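Acetylserotonin O-methyltransferase (Homo sapiens, PDB 4A6D) catalyses the final step of melatonin synthesis, transferring the methyl group of S-adenosylmethionine to the hydroxyl of N-acetylserotonin, and works as a homodimer. Local coordinates at residues A[182-187]-A[246-251]; A[205-210]-A[229-234]; A[240-245]-A[267-272]. One frame throughout, in Å; residues are numbered along the deposited sequence.

All three interactions lie in the Rossmann-like methyltransferase domain. Interactions 1 and 2 belong to one seven-stranded sheet of order 3-2-1-4-5-7-6: 182-186 pairs with 247-251 at its middle, 205-210 with 230-234 at its edge. Strands 182-186 and 205-210 are themselves neighbours, so the two contacts, with centres about 9 Å apart, adjoin, and interaction 2 is nested along the chain inside the loop that interaction 1 closes. The C-terminal ends of 182-186, 247-251 and 205-210 together line the S-adenosylmethionine site. Interaction 3, its centre about 10 Å from that of interaction 1, packs the loop leading into strand 247-251 against helix 259-272, which follows that strand and covers part of one sheet face.

Interaction 1: A[182-187]-A[246-251]; sequences LMCDLG and DLYILA. With SAM (S-adenosylmethionine), chain D.
Strands 182-186 and 247-251 are the two central parallel strands of the Rossmann-like sheet, at the switch point where the chain, after strand 230-234, crosses to the other side of strand 182-186. Their backbones are laced from Leu182 with Asp246 to Leu186 with Ile249, the straightest rung being Ile249 N to Cys184 O at 2.8 Å (170°). At the entrance Leu182 O takes two N-H groups, those of Asp246 and Leu247, while Asp246 folds its carboxylate back so that the anti lone pair of OD2 receives Leu182 N at 2.8 Å; its other oxygen, OD1, forms a salt bridge with Lys274. On one face Met183, extended beyond CG, lies alongside Leu247, with SD 3.9 Å from Leu247 CD2. On the other face the Tyr248 ring is met obliquely by Cys184 CB and by Leu186 CD1, the latter 3.7 Å from CD1 of the ring; its OH is bonded to Pro243 O, and helix 259-272 packs on this side. Beyond the last rung the strands splay, and a water fills in: it accepts from Ala251 N at 2.7 Å and lies within donating distance of Asp185 OD1 and Leu186 O. Next along, the amino nitrogen N of S-adenosylmethionine donates to both Gly187 O and Ala251 O, each at 2.8 Å. A cofactor held by backbone carbonyls at the C-terminal ends of the central strands is typical of class I methyltransferases.

Interaction 2: A[205-210]-A[229-234]; sequences KITVFD and QIDFQE. With SAM (S-adenosylmethionine), chain D.
The one hydrogen bond between side chains of the two strands, from a buried threonine to an exposed aspartate, sets this otherwise regular parallel pair apart: Thr207 OG1 donates to Asp231 OD2 at 3.2 Å, approaching from above the carboxylate plane. The two side chains lie alongside each other and point the same way. Thr207 keeps OG1 anti to its carbonyl carbon (chi1 -60°), and its CG2 packs on Gln233 CB. The other oxygen of Asp231, OD1, takes a weak bond from Phe232 N. The backbones are joined by parallel-sheet hydrogen bonds, Val208 N to Asp231 O being the shortest at 2.8 Å; the last, Asp210 N to Gln233 O, is weak at 3.3 Å. On the opposite face Val208 sits beside the Phe232 ring, its CG2 over one ring face and its CB 3.6 Å from CE1 of Phe232. Ile206 CG2 and Ile230 CG1 continue this apolar row, which helix 192-200 covers in part. Back on the face of Thr207, Gln233 reaches out extended until NE2 stands in the plane of the Phe209 ring, 3.5 Å from CE2 of Phe209, with amide and ring planes 66° apart; NE2 also makes a weak bond to Pro241 O. Phe209 CE1 lies 3.8 Å from C2 of the adenine of S-adenosylmethionine. At the strand end the carboxylate of Asp210 spans the ribose diol, OD1 receiving O2' at 2.6 Å and OD2 receiving O3' at 2.8 Å, while Gly189 N also donates to OD2. A carboxylate gripped by two hydroxyls and an N-H would probably remain ionised, and its two acceptors, one to each hydroxyl, are consistent with recognition of an intact ribose diol.

Interaction 3: A[240-245]-A[267-272]; sequences DPLPEA and ERIYHT. With ZN (zinc ion), chain B.
Helix 259-272 lies against the Rossmann-like sheet, and the loop before strand 247-251 meets its last turns chiefly through Leu242, Arg268 and Thr272. Leu242, with the most surface covered, drives its branched end at the helix: CD1 lies 3.9 Å from Ile269 CG1, their side chains crossing at about a right angle, and equally far from Thr272 OG1, while CD2 rests by Arg268 NH2. Arg268 is bent at a nearly eclipsed chi3 (6°), which turns its guanidinium to the loop. NH2 donates to Asp240 O over a very short 2.5 Å, with the acceptor near the guanidinium plane, and NE is bonded to Phe237 O, so two carbonyls hold the flat group. An alanine at Arg268 would lose both bonds and the contact with Leu242 CD2, and would probably loosen the loop on the helix. Thr272 turns its hydroxyl back into its own helix, OG1 donating to Arg268 O at 2.6 Å, and a water joins Thr272 O to Ala245 O. Glu267 and His271, one turn apart and clear of the loop, bind a zinc ion: Glu267 OE1 at 2.2 Å, His271 NE2 at 2.1 Å and a water at 2.2 Å from the metal.

Interaction 1: A[182-187]-A[246-251]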
loop_
_atom_site.group_PDB
_atom_site.type_symbol
_atom_site.label_atom_id
_atom_site.label_comp_id
_atom_site.label_asym_id
_atom_site.label_seq_id
_atom_site.Cartn_x
_atom_site.Cartn_y
_atom_site.Cartn_z
ATOM N N LEU A 182 -19.770 31.064 -23.022
ATOM C CA LEU A 182 -19.083 30.078 -23.833
ATOM C C LEU A 182 -17.836 29.572 -23.093
ATOM O O LEU A 182 -17.038 30.376 -22.599
ATOM C CB LEU A 182 -18.812 30.679 -25.214
ATOM C CG LEU A 182 -17.954 29.947 -26.250
ATOM C CD1 LEU A 182 -18.382 28.478 -26.463
ATOM C CD2 LEU A 182 -17.963 30.718 -27.556
ATOM N N MET A 183 -17.721 28.235 -22.945
ATOM C CA MET A 183 -16.617 27.630 -22.187
ATOM C C MET A 183 -15.811 26.622 -22.973
ATOM O O MET A 183 -16.309 26.037 -23.929
ATOM C CB MET A 183 -17.141 26.960 -20.902
ATOM C CG MET A 183 -17.921 27.867 -20.008
ATOM S SD MET A 183 -18.370 26.996 -18.501
ATOM C CE MET A 183 -19.378 28.222 -17.701
ATOM N N CYS A 184 -14.578 26.368 -22.525
ATOM C CA CYS A 184 -13.729 25.347 -23.142
ATOM C C CYS A 184 -12.986 24.566 -22.067
ATOM O O CYS A 184 -12.266 25.161 -21.262
ATOM C CB CYS A 184 -12.777 25.923 -24.191
ATOM S SG CYS A 184 -11.662 24.691 -24.925
ATOM N N ASP A 185 -13.199 23.240 -22.029
ATOM C CA ASP A 185 -12.497 22.355 -21.083
ATOM C C ASP A 185 -11.262 21.814 -21.788
ATOM O O ASP A 185 -11.372 20.937 -22.652
ATOM C CB ASP A 185 -13.387 21.210 -20.559
ATOM C CG ASP A 185 -12.840 20.527 -19.312
ATOM O OD1 ASP A 185 -11.729 20.901 -18.863
ATOM O OD2 ASP A 185 -13.502 19.594 -18.802
ATOM N N LEU A 186 -10.100 22.427 -21.494
ATOM C CA LEU A 186 -8.821 22.072 -22.119
ATOM C C LEU A 186 -8.285 20.846 -21.476
ATOM O O LEU A 186 -7.946 20.882 -20.293
ATOM C CB LEU A 186 -7.820 23.224 -21.982
ATOM C CG LEU A 186 -8.113 24.470 -22.784
ATOM C CD1 LEU A 186 -7.322 25.607 -22.257
ATOM C CD2 LEU A 186 -7.789 24.265 -24.239
ATOM N N GLY A 187 -8.249 19.753 -22.223
ATOM C CA GLY A 187 -7.823 18.464 -21.685
ATOM C C GLY A 187 -9.003 17.878 -20.950
ATOM O O GLY A 187 -8.839 17.268 -19.900
ATOM N N ASP A 246 -15.037 32.169 -23.436
ATOM C CA ASP A 246 -15.021 33.257 -22.466
ATOM C C ASP A 246 -14.274 32.742 -21.263
ATOM O O ASP A 246 -13.622 33.520 -20.570
ATOM C CB ASP A 246 -16.464 33.660 -22.077
ATOM C CG ASP A 246 -17.309 34.097 -23.259
ATOM O OD1 ASP A 246 -16.888 35.018 -23.974
ATOM O OD2 ASP A 246 -18.388 33.512 -23.468
ATOM N N LEU A 247 -14.365 31.412 -21.031
ATOM C CA LEU A 247 -13.704 30.695 -19.931
ATOM C C LEU A 247 -12.978 29.453 -20.418
ATOM O O LEU A 247 -13.567 28.601 -21.101
ATOM C CB LEU A 247 -14.721 30.334 -18.834
ATOM C CG LEU A 247 -14.217 29.577 -17.609
ATOM C CD1 LEU A 247 -13.426 30.470 -16.686
ATOM C CD2 LEU A 247 -15.363 28.936 -16.866
ATOM N N TYR A 248 -11.698 29.342 -20.044
ATOM C CA TYR A 248 -10.898 28.134 -20.287
ATOM C C TYR A 248 -10.743 27.398 -18.951
ATOM O O TYR A 248 -10.372 28.024 -17.956
ATOM C CB TYR A 248 -9.545 28.476 -20.938
ATOM C CG TYR A 248 -9.724 28.984 -22.359
ATOM C CD1 TYR A 248 -9.802 28.099 -23.434
ATOM C CD2 TYR A 248 -9.921 30.341 -22.617
ATOM C CE1 TYR A 248 -10.048 28.548 -24.724
ATOM C CE2 TYR A 248 -10.159 30.806 -23.916
ATOM C CZ TYR A 248 -10.227 29.902 -24.960
ATOM O OH TYR A 248 -10.397 30.338 -26.245
ATOM N N ILE A 249 -11.112 26.104 -18.901
ATOM C CA ILE A 249 -11.032 25.277 -17.684
ATOM C C ILE A 249 -9.832 24.347 -17.770
ATOM O O ILE A 249 -9.696 23.634 -18.759
ATOM C CB ILE A 249 -12.345 24.482 -17.414
ATOM C CG1 ILE A 249 -13.602 25.404 -17.474
ATOM C CG2 ILE A 249 -12.257 23.657 -16.105
ATOM C CD1 ILE A 249 -15.008 24.683 -17.362
ATOM N N LEU A 250 -8.961 24.357 -16.758
ATOM C CA LEU A 250 -7.809 23.441 -16.720
ATOM C C LEU A 250 -7.918 22.572 -15.457
ATOM O O LEU A 250 -7.500 23.002 -14.371
ATOM C CB LEU A 250 -6.448 24.172 -16.762
ATOM C CG LEU A 250 -5.953 24.779 -18.074
ATOM C CD1 LEU A 250 -4.693 25.576 -17.826
ATOM C CD2 LEU A 250 -5.617 23.715 -19.093
ATOM N N ALA A 251 -8.598 21.407 -15.573
ATOM C CA ALA A 251 -8.791 20.479 -14.432
ATOM C C ALA A 251 -7.774 19.356 -14.568
ATOM O O ALA A 251 -7.767 18.641 -15.578
ATOM C CB ALA A 251 -10.209 19.922 -14.408
HETATM N N SAM D . -9.561 17.247 -17.198
HETATM C CA SAM D . -9.781 15.798 -16.992
HETATM C C SAM D . -10.122 15.335 -15.561
HETATM O O SAM D . -9.714 16.004 -14.634
HETATM O OXT SAM D . -10.802 14.291 -15.299
HETATM C CB SAM D . -8.583 15.092 -17.574
HETATM C CG SAM D . -7.295 15.301 -16.769
HETATM S SD SAM D . -5.981 14.286 -17.537
HETATM C CE SAM D . -4.801 14.264 -16.250
HETATM C "C5'" SAM D . -5.075 15.474 -18.582
HETATM C "C4'" SAM D . -5.859 15.538 -19.901
HETATM O "O4'" SAM D . -5.086 16.375 -20.743
HETATM C "C3'" SAM D . -5.970 14.134 -20.611
HETATM O "O3'" SAM D . -7.325 13.851 -20.996
HETATM C "C2'" SAM D . -4.970 14.285 -21.805
HETATM O "O2'" SAM D . -5.234 13.536 -22.992
HETATM C "C1'" SAM D . -5.069 15.797 -22.073
HETATM N N9 SAM D . -3.901 16.322 -22.812
HETATM C C8 SAM D . -2.561 16.061 -22.540
HETATM N N7 SAM D . -1.804 16.697 -23.384
HETATM C C5 SAM D . -2.603 17.369 -24.302
HETATM C C6 SAM D . -2.387 18.183 -25.430
HETATM N N6 SAM D . -1.115 18.500 -25.772
HETATM N N1 SAM D . -3.468 18.728 -26.094
HETATM C C2 SAM D . -4.727 18.416 -25.759
HETATM N N3 SAM D . -4.961 17.632 -24.696
HETATM C C4 SAM D . -3.969 17.148 -23.923
HETATM O O HOH W 1 -9.267 20.321 -17.945
#

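Interaction 2: A[205-210]-A[229-234]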
loop_
_atom_site.group_PDB
_atom_site.type_symbol
_atom_site.label_atom_id
_atom_site.label_comp_id
_atom_site.label_asym_id
_atom_site.label_seq_id
_atom_site.Cartn_x
_atom_site.Cartn_y
_atom_site.Cartn_z
ATOM N N LYS A 205 -22.636 27.071 -22.875
ATOM C CA LYS A 205 -22.245 26.087 -23.892
ATOM C C LYS A 205 -20.755 25.793 -23.678
ATOM O O LYS A 205 -20.005 26.678 -23.252
ATOM C CB LYS A 205 -22.482 26.610 -25.314
ATOM C CG LYS A 205 -23.783 26.127 -25.962
ATOM C CD LYS A 205 -24.504 27.234 -26.776
ATOM C CE LYS A 205 -24.028 27.396 -28.210
ATOM N NZ LYS A 205 -24.675 28.557 -28.903
ATOM N N ILE A 206 -20.323 24.550 -23.959
ATOM C CA ILE A 206 -18.929 24.119 -23.751
ATOM C C ILE A 206 -18.312 23.248 -24.884
ATOM O O ILE A 206 -18.977 22.343 -25.409
ATOM C CB ILE A 206 -18.790 23.431 -22.352
ATOM C CG1 ILE A 206 -17.322 23.281 -21.896
ATOM C CG2 ILE A 206 -19.520 22.095 -22.316
ATOM C CD1 ILE A 206 -17.138 23.160 -20.343
ATOM N N THR A 207 -17.013 23.479 -25.187
ATOM C CA THR A 207 -16.256 22.611 -26.077
ATOM C C THR A 207 -15.230 21.811 -25.249
ATOM O O THR A 207 -14.463 22.398 -24.483
ATOM C CB THR A 207 -15.641 23.383 -27.218
ATOM O OG1 THR A 207 -16.718 23.972 -27.928
ATOM C CG2 THR A 207 -14.816 22.493 -28.166
ATOM N N VAL A 208 -15.224 20.482 -25.403
ATOM C CA VAL A 208 -14.223 19.634 -24.755
ATOM C C VAL A 208 -13.033 19.544 -25.726
ATOM O O VAL A 208 -13.196 19.103 -26.868
ATOM C CB VAL A 208 -14.768 18.246 -24.323
ATOM C CG1 VAL A 208 -13.659 17.373 -23.747
ATOM C CG2 VAL A 208 -15.901 18.389 -23.304
ATOM N N PHE A 209 -11.863 20.041 -25.301
ATOM C CA PHE A 209 -10.640 20.003 -26.104
ATOM C C PHE A 209 -9.679 18.930 -25.591
ATOM O O PHE A 209 -9.340 18.898 -24.411
ATOM C CB PHE A 209 -9.951 21.378 -26.144
ATOM C CG PHE A 209 -8.820 21.481 -27.142
ATOM C CD1 PHE A 209 -7.538 21.042 -26.817
ATOM C CD2 PHE A 209 -9.043 21.986 -28.418
ATOM C CE1 PHE A 209 -6.502 21.136 -27.740
ATOM C CE2 PHE A 209 -8.002 22.099 -29.333
ATOM C CZ PHE A 209 -6.737 21.684 -28.989
ATOM N N ASP A 210 -9.230 18.053 -26.480
ATOM C CA ASP A 210 -8.288 16.995 -26.128
ATOM C C ASP A 210 -7.598 16.447 -27.369
ATOM O O ASP A 210 -7.916 16.870 -28.480
ATOM C CB ASP A 210 -8.961 15.886 -25.286
ATOM C CG ASP A 210 -8.066 15.359 -24.171
ATOM O OD1 ASP A 210 -7.023 14.746 -24.492
ATOM O OD2 ASP A 210 -8.436 15.522 -22.971
ATOM N N GLN A 229 -25.467 21.105 -25.610
ATOM C CA GLN A 229 -24.652 22.168 -25.015
ATOM C C GLN A 229 -23.160 21.846 -25.154
ATOM O O GLN A 229 -22.332 22.747 -25.042
ATOM C CB GLN A 229 -24.981 22.287 -23.513
ATOM C CG GLN A 229 -26.115 23.250 -23.161
ATOM C CD GLN A 229 -26.496 23.169 -21.696
ATOM O OE1 GLN A 229 -26.995 22.148 -21.210
ATOM N NE2 GLN A 229 -26.281 24.247 -20.956
ATOM N N ILE A 230 -22.822 20.557 -25.354
ATOM C CA ILE A 230 -21.442 20.060 -25.422
ATOM C C ILE A 230 -20.990 19.757 -26.845
ATOM O O ILE A 230 -21.691 19.082 -27.592
ATOM C CB ILE A 230 -21.219 18.861 -24.456
ATOM C CG1 ILE A 230 -21.826 19.140 -23.060
ATOM C CG2 ILE A 230 -19.733 18.466 -24.351
ATOM C CD1 ILE A 230 -22.341 17.901 -22.338
ATOM N N ASP A 231 -19.794 20.238 -27.184
ATOM C CA ASP A 231 -19.124 20.083 -28.474
ATOM C C ASP A 231 -17.733 19.488 -28.201
ATOM O O ASP A 231 -17.277 19.510 -27.064
ATOM C CB ASP A 231 -19.028 21.475 -29.153
ATOM C CG ASP A 231 -18.234 21.570 -30.444
ATOM O OD1 ASP A 231 -18.189 20.563 -31.196
ATOM O OD2 ASP A 231 -17.698 22.669 -30.733
ATOM N N PHE A 232 -17.075 18.943 -29.235
ATOM C CA PHE A 232 -15.734 18.373 -29.130
ATOM C C PHE A 232 -14.831 18.951 -30.199
ATOM O O PHE A 232 -15.244 19.072 -31.349
ATOM C CB PHE A 232 -15.785 16.857 -29.295
ATOM C CG PHE A 232 -16.095 16.119 -28.020
ATOM C CD1 PHE A 232 -15.079 15.737 -27.155
ATOM C CD2 PHE A 232 -17.405 15.821 -27.672
ATOM C CE1 PHE A 232 -15.372 15.081 -25.958
ATOM C CE2 PHE A 232 -17.696 15.167 -26.474
ATOM C CZ PHE A 232 -16.679 14.804 -25.626
ATOM N N GLN A 233 -13.623 19.361 -29.811
ATOM C CA GLN A 233 -12.566 19.798 -30.723
ATOM C C GLN A 233 -11.359 18.939 -30.346
ATOM O O GLN A 233 -11.049 18.760 -29.164
ATOM C CB GLN A 233 -12.210 21.307 -30.659
ATOM C CG GLN A 233 -11.408 21.780 -31.912
ATOM C CD GLN A 233 -10.847 23.220 -31.966
ATOM O OE1 GLN A 233 -11.596 24.241 -31.992
ATOM N NE2 GLN A 233 -9.517 23.321 -32.215
ATOM N N GLU A 234 -10.717 18.381 -31.351
ATOM C CA GLU A 234 -9.508 17.598 -31.176
ATOM C C GLU A 234 -8.299 18.448 -31.570
ATOM O O GLU A 234 -8.387 19.304 -32.459
ATOM C CB GLU A 234 -9.563 16.276 -31.971
ATOM C CG GLU A 234 -9.923 16.434 -33.438
ATOM C CD GLU A 234 -9.863 15.146 -34.224
ATOM O OE1 GLU A 234 -10.287 14.095 -33.690
ATOM O OE2 GLU A 234 -9.415 15.196 -35.392
HETATM N N SAM D . -9.561 17.247 -17.198
HETATM C CA SAM D . -9.781 15.798 -16.992
HETATM C C SAM D . -10.122 15.335 -15.561
HETATM O O SAM D . -9.714 16.004 -14.634
HETATM O OXT SAM D . -10.802 14.291 -15.299
HETATM C CB SAM D . -8.583 15.092 -17.574
HETATM C CG SAM D . -7.295 15.301 -16.769
HETATM S SD SAM D . -5.981 14.286 -17.537
HETATM C CE SAM D . -4.801 14.264 -16.250
HETATM C "C5'" SAM D . -5.075 15.474 -18.582
HETATM C "C4'" SAM D . -5.859 15.538 -19.901
HETATM O "O4'" SAM D . -5.086 16.375 -20.743
HETATM C "C3'" SAM D . -5.970 14.134 -20.611
HETATM O "O3'" SAM D . -7.325 13.851 -20.996
HETATM C "C2'" SAM D . -4.970 14.285 -21.805
HETATM O "O2'" SAM D . -5.234 13.536 -22.992
HETATM C "C1'" SAM D . -5.069 15.797 -22.073
HETATM N N9 SAM D . -3.901 16.322 -22.812
HETATM C C8 SAM D . -2.561 16.061 -22.540
HETATM N N7 SAM D . -1.804 16.697 -23.384
HETATM C C5 SAM D . -2.603 17.369 -24.302
HETATM C C6 SAM D . -2.387 18.183 -25.430
HETATM N N6 SAM D . -1.115 18.500 -25.772
HETATM N N1 SAM D . -3.468 18.728 -26.094
HETATM C C2 SAM D . -4.727 18.416 -25.759
HETATM N N3 SAM D . -4.961 17.632 -24.696
HETATM C C4 SAM D . -3.969 17.148 -23.923
#

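Interaction 3: A[240-245]-A[267-272]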
loop_
_atom_site.group_PDB
_atom_site.type_symbol
_atom_site.label_atom_id
_atom_site.label_comp_id
_atom_site.label_asym_id
_atom_site.label_seq_id
_atom_site.Cartn_x
_atom_site.Cartn_y
_atom_site.Cartn_z
ATOM N N ASP A 240 -1.950 24.032 -31.389
ATOM C CA ASP A 240 -3.131 24.224 -32.242
ATOM C C ASP A 240 -3.945 25.448 -31.879
ATOM O O ASP A 240 -3.780 25.924 -30.767
ATOM C CB ASP A 240 -4.013 22.982 -32.166
ATOM C CG ASP A 240 -3.439 21.787 -32.890
ATOM O OD1 ASP A 240 -2.468 21.966 -33.657
ATOM O OD2 ASP A 240 -4.020 20.702 -32.774
ATOM N N PRO A 241 -4.824 26.020 -32.754
ATOM C CA PRO A 241 -5.645 27.159 -32.279
ATOM C C PRO A 241 -6.670 26.624 -31.271
ATOM O O PRO A 241 -7.182 25.497 -31.436
ATOM C CB PRO A 241 -6.291 27.713 -33.551
ATOM C CG PRO A 241 -6.289 26.567 -34.509
ATOM C CD PRO A 241 -5.182 25.625 -34.135
ATOM N N LEU A 242 -6.891 27.376 -30.176
ATOM C CA LEU A 242 -7.837 26.936 -29.145
ATOM C C LEU A 242 -9.235 27.345 -29.568
ATOM O O LEU A 242 -9.386 28.362 -30.265
ATOM C CB LEU A 242 -7.519 27.511 -27.747
ATOM C CG LEU A 242 -6.090 27.384 -27.181
ATOM C CD1 LEU A 242 -5.970 28.152 -25.869
ATOM C CD2 LEU A 242 -5.686 25.966 -26.999
ATOM N N PRO A 243 -10.273 26.554 -29.193
ATOM C CA PRO A 243 -11.671 26.978 -29.490
ATOM C C PRO A 243 -11.941 28.345 -28.845
ATOM O O PRO A 243 -11.352 28.616 -27.801
ATOM C CB PRO A 243 -12.518 25.886 -28.809
ATOM C CG PRO A 243 -11.568 24.709 -28.641
ATOM C CD PRO A 243 -10.244 25.331 -28.367
ATOM N N GLU A 244 -12.769 29.223 -29.462
ATOM C CA GLU A 244 -13.085 30.536 -28.862
ATOM C C GLU A 244 -13.932 30.284 -27.654
ATOM O O GLU A 244 -14.803 29.404 -27.689
ATOM C CB GLU A 244 -13.807 31.483 -29.827
ATOM C CG GLU A 244 -12.844 32.343 -30.636
ATOM C CD GLU A 244 -13.052 32.282 -32.142
ATOM O OE1 GLU A 244 -12.737 31.230 -32.751
ATOM O OE2 GLU A 244 -13.533 33.289 -32.714
ATOM N N ALA A 245 -13.613 30.970 -26.552
ATOM C CA ALA A 245 -14.292 30.767 -25.271
ATOM C C ALA A 245 -14.095 31.978 -24.375
ATOM O O ALA A 245 -13.123 32.730 -24.540
ATOM C CB ALA A 245 -13.750 29.518 -24.573
ATOM N N GLU A 267 0.311 31.093 -21.335
ATOM C CA GLU A 267 0.599 32.200 -22.244
ATOM C C GLU A 267 -0.299 32.142 -23.493
ATOM O O GLU A 267 -0.903 33.149 -23.867
ATOM C CB GLU A 267 2.093 32.217 -22.628
ATOM C CG GLU A 267 3.021 32.819 -21.576
ATOM C CD GLU A 267 3.078 34.336 -21.437
ATOM O OE1 GLU A 267 2.258 35.046 -22.067
ATOM O OE2 GLU A 267 3.962 34.818 -20.691
ATOM N N ARG A 268 -0.444 30.947 -24.081
ATOM C CA ARG A 268 -1.284 30.693 -25.264
ATOM C C ARG A 268 -2.751 30.999 -24.961
ATOM O O ARG A 268 -3.401 31.660 -25.763
ATOM C CB ARG A 268 -1.094 29.246 -25.740
ATOM C CG ARG A 268 0.332 29.007 -26.247
ATOM C CD ARG A 268 0.533 27.776 -27.125
ATOM N NE ARG A 268 -0.719 27.101 -27.436
ATOM C CZ ARG A 268 -1.356 27.186 -28.591
ATOM N NH1 ARG A 268 -0.811 27.842 -29.611
ATOM N NH2 ARG A 268 -2.519 26.582 -28.753
ATOM N N ILE A 269 -3.241 30.554 -23.768
ATOM C CA ILE A 269 -4.608 30.785 -23.276
ATOM C C ILE A 269 -4.809 32.267 -23.060
ATOM O O ILE A 269 -5.811 32.805 -23.515
ATOM C CB ILE A 269 -4.886 29.997 -21.968
ATOM C CG1 ILE A 269 -4.745 28.464 -22.192
ATOM C CG2 ILE A 269 -6.254 30.396 -21.356
ATOM C CD1 ILE A 269 -4.865 27.649 -20.841
ATOM N N TYR A 270 -3.866 32.931 -22.376
ATOM C CA TYR A 270 -3.962 34.367 -22.139
ATOM C C TYR A 270 -4.169 35.165 -23.456
ATOM O O TYR A 270 -5.120 35.936 -23.551
ATOM C CB TYR A 270 -2.750 34.891 -21.361
ATOM C CG TYR A 270 -2.872 36.375 -21.071
ATOM C CD1 TYR A 270 -3.599 36.830 -19.980
ATOM C CD2 TYR A 270 -2.256 37.320 -21.891
ATOM C CE1 TYR A 270 -3.755 38.187 -19.738
ATOM C CE2 TYR A 270 -2.393 38.687 -21.649
ATOM C CZ TYR A 270 -3.146 39.116 -20.576
ATOM O OH TYR A 270 -3.208 40.451 -20.284
ATOM N N HIS A 271 -3.284 34.955 -24.445
ATOM C CA HIS A 271 -3.325 35.603 -25.744
ATOM C C HIS A 271 -4.533 35.222 -26.584
ATOM O O HIS A 271 -4.897 35.980 -27.463
ATOM C CB HIS A 271 -1.991 35.458 -26.485
ATOM C CG HIS A 271 -0.886 36.202 -25.800
ATOM N ND1 HIS A 271 -0.849 37.599 -25.782
ATOM C CD2 HIS A 271 0.147 35.733 -25.063
ATOM C CE1 HIS A 271 0.227 37.923 -25.082
ATOM N NE2 HIS A 271 0.860 36.837 -24.626
ATOM N N THR A 272 -5.213 34.116 -26.240
ATOM C CA THR A 272 -6.459 33.692 -26.872
ATOM C C THR A 272 -7.668 34.399 -26.167
ATOM O O THR A 272 -8.675 34.643 -26.822
ATOM C CB THR A 272 -6.558 32.158 -26.899
ATOM O OG1 THR A 272 -5.374 31.632 -27.515
ATOM C CG2 THR A 272 -7.757 31.663 -27.686
HETATM ZN ZN ZN B . 2.383 36.916 -23.144
HETATM O O HOH W 2 -11.786 33.795 -26.678
HETATM O O HOH W 3 3.002 38.811 -24.091
#